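Glycerophosphodiester phosphodiesterase (Cytophaga hutchinsonii ATCC 33406, PDB 3CH0) belongs to the glycerophosphoryl diester phosphodiesterase family, whose members are built on a TIM-barrel fold. Local coordinates at residues P241-T246 with G260-Y265. Residues are numbered along the deposited sequence; the frame is centred on the assembly and turned at random.
Sequences PWTVNT and GIITDY. With EDO (1,2-ethanediol), chain E; EDO (1,2-ethanediol), chain H.
Residues 241-246, with no regular strand of their own, run alongside strand 260-263 in nearly the same direction, 23° apart: Ile262 N donates to Pro241 O (3.1 Å), and Val244 N to Ile262 O (2.9 Å). Ile262 thus spans three residues with its two backbone bonds; between them lies a cis peptide from Trp242 to Thr243, and the CA of Thr243 makes a CA-H...O contact with Ile262 O. Helix 247-256 links the two segments, running from the loop after strand 238-239 to strand 260-263, as in the beta/alpha units of a TIM barrel. Trp242 packs its CB on Ile262 CB at 3.8 Å; with CG between backbone N and carbonyl carbon (chi1 52°), the indole swings off the strand, where NE1 bonds Ser218 O. Val244 CB meets Ile261 CG2, crossing at about a right angle, and helix 247-256 packs on both residues through Leu253. Thr243 N and Asn245 N donate to two 1,2-ethanediol molecules, probably from the crystallisation liquor.

At the C-terminal end of the strand, polar groups take over. Thr263 holds OG1 anti to its backbone N, which brings the hydroxyl to Val244 O as donor (2.7 Å) while it accepts from Tyr265 N, an ST turn. Asn245 OD1 accepts from Asp264 N (2.9 Å), and Asn245 ND2 donates to the anti lone pair of Asp264 OD2 (2.8 Å, 171°). The amide stands perpendicular to the Tyr265 ring, with Asn245 CG at the ring edge, 3.7 Å from Tyr265 CD2. Thr243 CG2 also rests against Asp264 OD2. With Arg18 in a salt bridge to OD2 and His14 ND1 bonded to OD1, Asn245 ND2 adds a third polar partner, which should restrict rotation of the buried carboxylate.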
# COMPACT_ATOMS: atom_id res chain seq x y z
N PRO A 241 3.36 -11.68 -1.84
CA PRO A 241 3.43 -11.52 -0.39
C PRO A 241 4.13 -10.24 0.07
O PRO A 241 4.83 -9.59 -0.70
CB PRO A 241 4.24 -12.71 0.07
CG PRO A 241 4.84 -13.31 -1.09
CD PRO A 241 4.33 -12.67 -2.34
N TRP A 242 3.94 -9.97 1.36
CA TRP A 242 4.47 -8.77 2.00
C TRP A 242 4.89 -9.10 3.43
O TRP A 242 4.45 -10.10 3.94
CB TRP A 242 3.37 -7.69 2.06
CG TRP A 242 2.06 -8.18 2.66
CD1 TRP A 242 1.00 -8.72 1.98
CD2 TRP A 242 1.69 -8.23 4.05
NE1 TRP A 242 0.00 -9.05 2.84
CE2 TRP A 242 0.40 -8.78 4.12
CE3 TRP A 242 2.32 -7.86 5.25
CZ2 TRP A 242 -0.24 -8.97 5.35
CZ3 TRP A 242 1.67 -8.05 6.46
CH2 TRP A 242 0.38 -8.58 6.50
N THR A 243 5.70 -8.25 4.07
CA THR A 243 6.57 -7.27 3.50
C THR A 243 7.95 -7.89 3.67
O THR A 243 8.40 -8.16 4.79
CB THR A 243 6.44 -5.92 4.23
OG1 THR A 243 5.11 -5.41 4.01
CG2 THR A 243 7.43 -4.89 3.72
N VAL A 244 8.63 -8.13 2.55
CA VAL A 244 9.81 -8.99 2.48
C VAL A 244 11.07 -8.17 2.27
O VAL A 244 11.23 -7.54 1.24
CB VAL A 244 9.65 -10.06 1.43
CG1 VAL A 244 10.74 -11.12 1.61
CG2 VAL A 244 8.23 -10.72 1.45
N ASN A 245 11.96 -8.16 3.29
CA ASN A 245 12.98 -7.13 3.41
C ASN A 245 14.42 -7.68 3.41
O ASN A 245 15.35 -6.96 3.77
CB ASN A 245 12.74 -6.29 4.68
CG ASN A 245 11.53 -5.35 4.51
OD1 ASN A 245 11.11 -5.15 3.36
ND2 ASN A 245 11.08 -4.71 5.59
N THR A 246 14.61 -8.94 3.03
CA THR A 246 15.95 -9.51 2.89
C THR A 246 16.05 -10.22 1.56
O THR A 246 15.06 -10.75 1.06
CB THR A 246 16.39 -10.47 4.05
OG1 THR A 246 15.59 -11.65 4.01
CG2 THR A 246 16.28 -9.76 5.37
N GLY A 260 5.40 -11.80 -7.42
CA GLY A 260 5.85 -10.47 -7.06
C GLY A 260 6.25 -10.45 -5.60
O GLY A 260 6.01 -11.38 -4.86
N ILE A 261 6.74 -9.28 -5.22
CA ILE A 261 7.18 -9.02 -3.84
C ILE A 261 6.87 -7.59 -3.49
O ILE A 261 7.13 -6.69 -4.27
CB ILE A 261 8.70 -9.22 -3.67
CG1 ILE A 261 9.01 -10.72 -3.79
CG2 ILE A 261 9.28 -8.61 -2.33
CD1 ILE A 261 8.72 -11.56 -2.56
N ILE A 262 6.31 -7.42 -2.29
CA ILE A 262 6.15 -6.13 -1.66
C ILE A 262 7.30 -6.00 -0.64
O ILE A 262 7.35 -6.76 0.31
CB ILE A 262 4.73 -5.97 -1.06
CG1 ILE A 262 3.65 -6.04 -2.15
CG2 ILE A 262 4.65 -4.69 -0.10
CD1 ILE A 262 2.32 -6.48 -1.61
N THR A 263 8.10 -4.95 -0.80
CA THR A 263 9.26 -4.75 0.04
C THR A 263 9.55 -3.31 0.41
O THR A 263 9.38 -2.41 -0.41
CB THR A 263 10.54 -5.31 -0.68
OG1 THR A 263 11.71 -5.14 0.16
CG2 THR A 263 10.83 -4.65 -2.04
N ASP A 264 10.02 -3.11 1.64
CA ASP A 264 10.47 -1.78 2.08
C ASP A 264 11.79 -1.37 1.42
O ASP A 264 12.15 -0.20 1.50
CB ASP A 264 10.66 -1.77 3.61
CG ASP A 264 9.35 -1.80 4.32
OD1 ASP A 264 8.43 -1.02 3.92
OD2 ASP A 264 9.22 -2.59 5.28
N TYR A 265 12.53 -2.34 0.88
CA TYR A 265 13.85 -2.16 0.30
C TYR A 265 13.90 -2.60 -1.16
O TYR A 265 14.57 -3.59 -1.55
CB TYR A 265 14.86 -2.94 1.16
CG TYR A 265 14.99 -2.47 2.58
CD1 TYR A 265 15.79 -1.37 2.89
CD2 TYR A 265 14.30 -3.09 3.56
CE1 TYR A 265 15.93 -0.95 4.20
CE2 TYR A 265 14.38 -2.65 4.87
CZ TYR A 265 15.23 -1.61 5.19
OH TYR A 265 15.29 -1.20 6.49
C1 EDO E . 5.76 -9.90 7.08
O1 EDO E . 5.66 -8.49 7.14
C2 EDO E . 6.12 -10.48 8.45
O2 EDO E . 4.96 -10.71 9.24
C1 EDO H . 9.71 -10.38 6.98
O1 EDO H . 10.25 -11.66 7.36
C2 EDO H . 10.81 -9.32 6.85
O2 EDO H . 11.73 -9.51 5.80